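Local coordinates for protein diguanylate cyclase (Xanthomonas campestris pv. campestris, PDB 5H5O) that binds cyclic GMP through its cyclic nucleotide-binding domain, the part present here, and as a whole protein probably makes cyclic di-GMP from two GTP, at residues Asp48-Phe51 with Met56-His59; Gly67-Gly70 with Asp75-Arg78. All coordinates share one frame; numbering follows the deposited sequence.

Interaction 1 of 2, residues Asp48-Phe51 with Met56-His59. With PCG (cyclic guanosine monophosphate), chain C.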
loop_
_atom_site.group_PDB
_atom_site.type_symbol
_atom_site.label_atom_id
_atom_site.label_comp_id
_atom_site.label_asym_id
_atom_site.label_seq_id
_atom_site.Cartn_x
_atom_site.Cartn_y
_atom_site.Cartn_z
ATOM N N ASP A 48 3.817 -20.061 -9.009
ATOM C CA ASP A 48 5.187 -19.559 -9.057
ATOM C C ASP A 48 5.240 -18.193 -9.722
ATOM O O ASP A 48 4.701 -18.005 -10.813
ATOM C CB ASP A 48 6.112 -20.530 -9.805
ATOM C CG ASP A 48 6.335 -21.834 -9.040
ATOM O OD1 ASP A 48 5.907 -21.923 -7.866
ATOM O OD2 ASP A 48 6.945 -22.764 -9.610
ATOM N N LEU A 49 5.892 -17.253 -9.052
ATOM C CA LEU A 49 6.104 -15.924 -9.603
ATOM C C LEU A 49 7.514 -15.789 -10.188
ATOM O O LEU A 49 8.511 -16.019 -9.504
ATOM C CB LEU A 49 5.860 -14.861 -8.534
ATOM C CG LEU A 49 4.480 -14.933 -7.885
ATOM C CD1 LEU A 49 4.299 -13.803 -6.869
ATOM C CD2 LEU A 49 3.393 -14.904 -8.947
ATOM N N ASP A 50 7.582 -15.398 -11.458
ATOM C CA ASP A 50 8.859 -15.230 -12.155
ATOM C C ASP A 50 9.104 -13.749 -12.448
ATOM O O ASP A 50 8.475 -13.165 -13.324
ATOM C CB ASP A 50 8.863 -16.052 -13.449
ATOM C CG ASP A 50 10.232 -16.108 -14.115
ATOM O OD1 ASP A 50 11.092 -15.233 -13.862
ATOM O OD2 ASP A 50 10.444 -17.040 -14.919
ATOM N N PHE A 51 10.041 -13.157 -11.720
ATOM C CA PHE A 51 10.289 -11.729 -11.831
ATOM C C PHE A 51 11.305 -11.351 -12.890
ATOM O O PHE A 51 11.721 -10.196 -12.961
ATOM C CB PHE A 51 10.733 -11.171 -10.489
ATOM C CG PHE A 51 9.677 -11.235 -9.450
ATOM C CD1 PHE A 51 8.885 -10.134 -9.182
ATOM C CD2 PHE A 51 9.449 -12.403 -8.754
ATOM C CE1 PHE A 51 7.896 -10.201 -8.238
ATOM C CE2 PHE A 51 8.462 -12.466 -7.796
ATOM C CZ PHE A 51 7.690 -11.370 -7.538
HETATM N N MSE A 56 15.454 -15.046 -7.880
HETATM C CA MSE A 56 14.792 -16.216 -7.322
HETATM C C MSE A 56 13.313 -16.237 -7.704
HETATM O O MSE A 56 12.659 -15.188 -7.765
HETATM C CB MSE A 56 14.890 -16.165 -5.795
HETATM C CG MSE A 56 16.279 -16.382 -5.251
HETATM SE SE MSE A 56 16.702 -18.263 -5.346
HETATM C CE MSE A 56 15.613 -18.898 -3.848
ATOM N N LEU A 57 12.781 -17.426 -7.954
ATOM C CA LEU A 57 11.330 -17.584 -8.046
ATOM C C LEU A 57 10.684 -17.452 -6.671
ATOM O O LEU A 57 11.307 -17.772 -5.660
ATOM C CB LEU A 57 10.964 -18.939 -8.628
ATOM C CG LEU A 57 11.353 -19.197 -10.074
ATOM C CD1 LEU A 57 11.067 -20.655 -10.427
ATOM C CD2 LEU A 57 10.590 -18.249 -10.967
ATOM N N LYS A 58 9.440 -16.972 -6.641
ATOM C CA LYS A 58 8.642 -17.002 -5.421
ATOM C C LYS A 58 7.537 -18.028 -5.564
ATOM O O LYS A 58 6.891 -18.119 -6.610
ATOM C CB LYS A 58 8.046 -15.634 -5.101
ATOM C CG LYS A 58 8.984 -14.696 -4.384
ATOM C CD LYS A 58 8.236 -13.449 -3.922
ATOM C CE LYS A 58 9.148 -12.490 -3.166
ATOM N NZ LYS A 58 8.461 -11.202 -2.832
ATOM N N HIS A 59 7.329 -18.794 -4.500
ATOM C CA HIS A 59 6.379 -19.903 -4.500
ATOM C C HIS A 59 5.259 -19.582 -3.543
ATOM O O HIS A 59 5.492 -19.356 -2.350
ATOM C CB HIS A 59 7.100 -21.181 -4.076
ATOM C CG HIS A 59 8.351 -21.426 -4.854
ATOM N ND1 HIS A 59 8.335 -21.868 -6.161
ATOM C CD2 HIS A 59 9.655 -21.243 -4.536
ATOM C CE1 HIS A 59 9.575 -21.972 -6.602
ATOM N NE2 HIS A 59 10.396 -21.600 -5.634
HETATM P PA PCG C . 1.234 -7.916 -9.853
HETATM O O1A PCG C . -0.218 -7.897 -10.196
HETATM O O2A PCG C . 2.338 -6.953 -10.155
HETATM O "O5'" PCG C . 1.458 -9.128 -10.289
HETATM C "C5'" PCG C . 2.710 -9.703 -9.908
HETATM C "C4'" PCG C . 2.613 -9.783 -8.408
HETATM O "O4'" PCG C . 3.675 -10.267 -7.627
HETATM C "C3'" PCG C . 2.282 -8.453 -7.805
HETATM O "O3'" PCG C . 1.063 -7.945 -8.410
HETATM C "C2'" PCG C . 2.282 -8.825 -6.347
HETATM O "O2'" PCG C . 1.030 -9.232 -5.791
HETATM C "C1'" PCG C . 3.255 -10.013 -6.292
HETATM N N9 PCG C . 4.628 -9.986 -5.685
HETATM C C8 PCG C . 5.112 -10.921 -4.859
HETATM N N7 PCG C . 6.365 -10.635 -4.466
HETATM C C5 PCG C . 6.718 -9.497 -5.037
HETATM C C6 PCG C . 7.922 -8.626 -5.037
HETATM O O6 PCG C . 8.908 -8.954 -4.366
HETATM N N1 PCG C . 7.909 -7.482 -5.776
HETATM C C2 PCG C . 6.835 -7.114 -6.514
HETATM N N2 PCG C . 6.884 -5.969 -7.226
HETATM N N3 PCG C . 5.679 -7.876 -6.563
HETATM C C4 PCG C . 5.576 -9.049 -5.855
HETATM O O HOH W 1 11.954 -14.514 -10.384
#
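Lys-58 and Phe-51 meet beside the purine of the bound cyclic GMP, where Phe-51 CE2 lies 4.0 Å from Lys-58 CD. The aliphatic chain of the lysine, extended from CG onward, passes obliquely along this corner of the ring and delivers its ammonium to the Hoogsteen edge of the guanine. There NZ donates two hydrogen bonds, 2.7 Å from Lys-58 NZ to PCG N7 and 2.8 Å from Lys-58 NZ to PCG O6. Phe-51 touches the same base, its CZ 3.3 Å from PCG C5, while Leu-49 packs its CD1 against PCG C8.

Behind this first shell lies the hairpin of strands 47-50 and 58-60. Leu-49 and Lys-58 form an antiparallel hydrogen-bonded pair, with 2.8 Å from Leu-49 N to Lys-58 O and 3.2 Å from Lys-58 N to Leu-49 O. Their side chains therefore leave the sheet on one face, the one turned to the nucleotide. Past the paired strands, a water bridges Phe-51 N and Met-56 O. Asp-48 and His-59, a non-hydrogen-bonded pair, occupy the other face: His-59 ND1 donates to Asp-48 OD1 at 3.0 Å and 163°. OD1 lies near the imidazole plane, at the ring edge, but the carboxylate itself is turned 79° to that ring, so ND1 meets OD1 from above the carboxylate plane. Gln-46 NE2 gives that oxygen a second donor.

Because N7 and O6 are both acceptors in guanine, whereas adenine carries an amino group at the sixth position, the double donation from Lys-58 is consistent with a preference for cyclic GMP.

Interaction 2 of 2, residues Gly67-Gly70 with Asp75-Arg78; sequences GELG and DHAR. With PCG (cyclic guanosine monophosphate), chain C.
His-76 lays one face of its imidazole over Leu-69, whose CB sits 3.8 Å from the centroid of the His-76 ring and 24° off the ring normal, a CH-pi contact displaced toward the rim. With CG anti to the backbone N (chi1 176°), the histidine extends toward the helix start and brings NE2 to the cyclic phosphate. The bond from His-76 NE2 to PCG O2A is 2.7 Å long, nearly straight at 165°, and lies in the ring plane.

Packing is close on the phosphate side. Arg-78, its chain bent at chi2, sets NH1 2.6 Å from PCG O1A, and the same Arg-78 NH1 makes a weak bond of 3.3 Å to Gly-67 O; both acceptors lie at the edge of the guanidinium, near its plane. NH1 also rests 3.6 Å from Gly-70 CA, an approach that the lack of a side chain on Gly-70 permits. A weak bond from Gly-70 N adds to the grip on O1A. At the ribose, PCG O2' accepts from Gly-67 N at 2.7 Å and donates to Glu-68 OE1 at 2.5 Å. By contrast, Asp-75 and Ala-77 are exposed and point away from 67-70, and the aspartate is poorly ordered.

This is the phosphate-binding cassette of cyclic nucleotide-binding domains, a short helix and a loop preceding strand 81-84. Gly-67 is the N-cap of helix 68-72. Glu-68 forms a salt bridge with Arg-119 of helix 106-121, Leu-69 packs on Val-120 of that helix and on Val-121 of the second subunit, and Arg-78 touches Phe-40 of strand 39-44.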
loop_
_atom_site.group_PDB
_atom_site.type_symbol
_atom_site.label_atom_id
_atom_site.label_comp_id
_atom_site.label_asym_id
_atom_site.label_seq_id
_atom_site.Cartn_x
_atom_site.Cartn_y
_atom_site.Cartn_z
ATOM N N GLY A 67 -1.094 -10.199 -7.067
ATOM C CA GLY A 67 -1.796 -9.497 -8.121
ATOM C C GLY A 67 -2.592 -8.292 -7.659
ATOM O O GLY A 67 -3.284 -7.665 -8.469
ATOM N N GLU A 68 -2.492 -7.957 -6.370
ATOM C CA GLU A 68 -3.241 -6.814 -5.825
ATOM C C GLU A 68 -2.785 -5.484 -6.440
ATOM O O GLU A 68 -3.581 -4.561 -6.553
ATOM C CB GLU A 68 -3.217 -6.784 -4.282
ATOM C CG GLU A 68 -1.941 -6.215 -3.617
ATOM C CD GLU A 68 -0.708 -7.101 -3.775
ATOM O OE1 GLU A 68 -0.815 -8.192 -4.372
ATOM O OE2 GLU A 68 0.371 -6.707 -3.287
ATOM N N LEU A 69 -1.521 -5.408 -6.864
ATOM C CA LEU A 69 -1.016 -4.231 -7.583
ATOM C C LEU A 69 -1.773 -3.997 -8.888
ATOM O O LEU A 69 -2.172 -2.867 -9.195
ATOM C CB LEU A 69 0.483 -4.360 -7.893
ATOM C CG LEU A 69 1.437 -4.551 -6.710
ATOM C CD1 LEU A 69 2.890 -4.593 -7.192
ATOM C CD2 LEU A 69 1.246 -3.458 -5.656
ATOM N N GLY A 70 -1.960 -5.071 -9.654
ATOM C CA GLY A 70 -2.728 -5.006 -10.881
ATOM C C GLY A 70 -4.155 -4.578 -10.599
ATOM O O GLY A 70 -4.775 -3.834 -11.358
ATOM N N ASP A 75 -3.520 0.686 -15.136
ATOM C CA ASP A 75 -2.456 0.557 -16.134
ATOM C C ASP A 75 -1.140 0.028 -15.569
ATOM O O ASP A 75 -0.081 0.241 -16.156
ATOM C CB ASP A 75 -2.230 1.879 -16.869
ATOM C CG ASP A 75 -3.525 2.513 -17.322
ATOM O OD1 ASP A 75 -4.086 2.074 -18.351
ATOM O OD2 ASP A 75 -3.987 3.450 -16.639
ATOM N N HIS A 76 -1.217 -0.659 -14.433
ATOM C CA HIS A 76 -0.076 -1.377 -13.881
ATOM C C HIS A 76 0.304 -2.483 -14.842
ATOM O O HIS A 76 -0.563 -3.124 -15.438
ATOM C CB HIS A 76 -0.456 -2.002 -12.542
ATOM C CG HIS A 76 0.619 -2.852 -11.933
ATOM N ND1 HIS A 76 1.808 -2.330 -11.476
ATOM C CD2 HIS A 76 0.668 -4.187 -11.682
ATOM C CE1 HIS A 76 2.550 -3.306 -10.977
ATOM N NE2 HIS A 76 1.881 -4.441 -11.090
ATOM N N ALA A 77 1.600 -2.714 -14.991
ATOM C CA ALA A 77 2.067 -3.862 -15.755
ATOM C C ALA A 77 2.546 -4.915 -14.766
ATOM O O ALA A 77 3.308 -4.605 -13.852
ATOM C CB ALA A 77 3.193 -3.466 -16.683
ATOM N N ARG A 78 2.080 -6.147 -14.951
ATOM C CA ARG A 78 2.407 -7.258 -14.055
ATOM C C ARG A 78 3.914 -7.328 -13.790
ATOM O O ARG A 78 4.720 -7.441 -14.727
ATOM C CB ARG A 78 1.917 -8.590 -14.638
ATOM C CG ARG A 78 0.396 -8.728 -14.815
ATOM C CD ARG A 78 -0.354 -8.717 -13.495
ATOM N NE ARG A 78 -1.716 -9.236 -13.638
ATOM C CZ ARG A 78 -2.644 -9.137 -12.687
ATOM N NH1 ARG A 78 -2.351 -8.532 -11.535
ATOM N NH2 ARG A 78 -3.868 -9.622 -12.886
HETATM P PA PCG C . 1.234 -7.916 -9.853
HETATM O O1A PCG C . -0.218 -7.897 -10.196
HETATM O O2A PCG C . 2.338 -6.953 -10.155
HETATM O "O5'" PCG C . 1.458 -9.128 -10.289
HETATM C "C5'" PCG C . 2.710 -9.703 -9.908
HETATM C "C4'" PCG C . 2.613 -9.783 -8.408
HETATM O "O4'" PCG C . 3.675 -10.267 -7.627
HETATM C "C3'" PCG C . 2.282 -8.453 -7.805
HETATM O "O3'" PCG C . 1.063 -7.945 -8.410
HETATM C "C2'" PCG C . 2.282 -8.825 -6.347
HETATM O "O2'" PCG C . 1.030 -9.232 -5.791
HETATM C "C1'" PCG C . 3.255 -10.013 -6.292
HETATM N N9 PCG C . 4.628 -9.986 -5.685
HETATM C C8 PCG C . 5.112 -10.921 -4.859
HETATM N N7 PCG C . 6.365 -10.635 -4.466
HETATM C C5 PCG C . 6.718 -9.497 -5.037
HETATM C C6 PCG C . 7.922 -8.626 -5.037
HETATM O O6 PCG C . 8.908 -8.954 -4.366
HETATM N N1 PCG C . 7.909 -7.482 -5.776
HETATM C C2 PCG C . 6.835 -7.114 -6.514
HETATM N N2 PCG C . 6.884 -5.969 -7.226
HETATM N N3 PCG C . 5.679 -7.876 -6.563
HETATM C C4 PCG C . 5.576 -9.049 -5.855
#

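In the fold
Interaction 1 closes before interaction 2 opens along the chain, and both fall within the cyclic nucleotide-binding domain. Their centres are about 16 Å apart and their nearest atoms about 6 Å apart, so they do not touch; the shared cyclic GMP spans the distance. The hairpin 47-50/58-60 lies at the edge of one four-stranded antiparallel sheet and reads the base. Segments 67-70 and 75-78 follow strand 65-66 of the other sheet, lead into strand 81-84 of the first, and hold the ribose and phosphate. Ser-79, just after 75-78, and Glu-124, near the C-terminal end of the modelled chain, also bond the nucleotide, so hairpin, helix start, loop and C-terminal end all contribute to one ligand site.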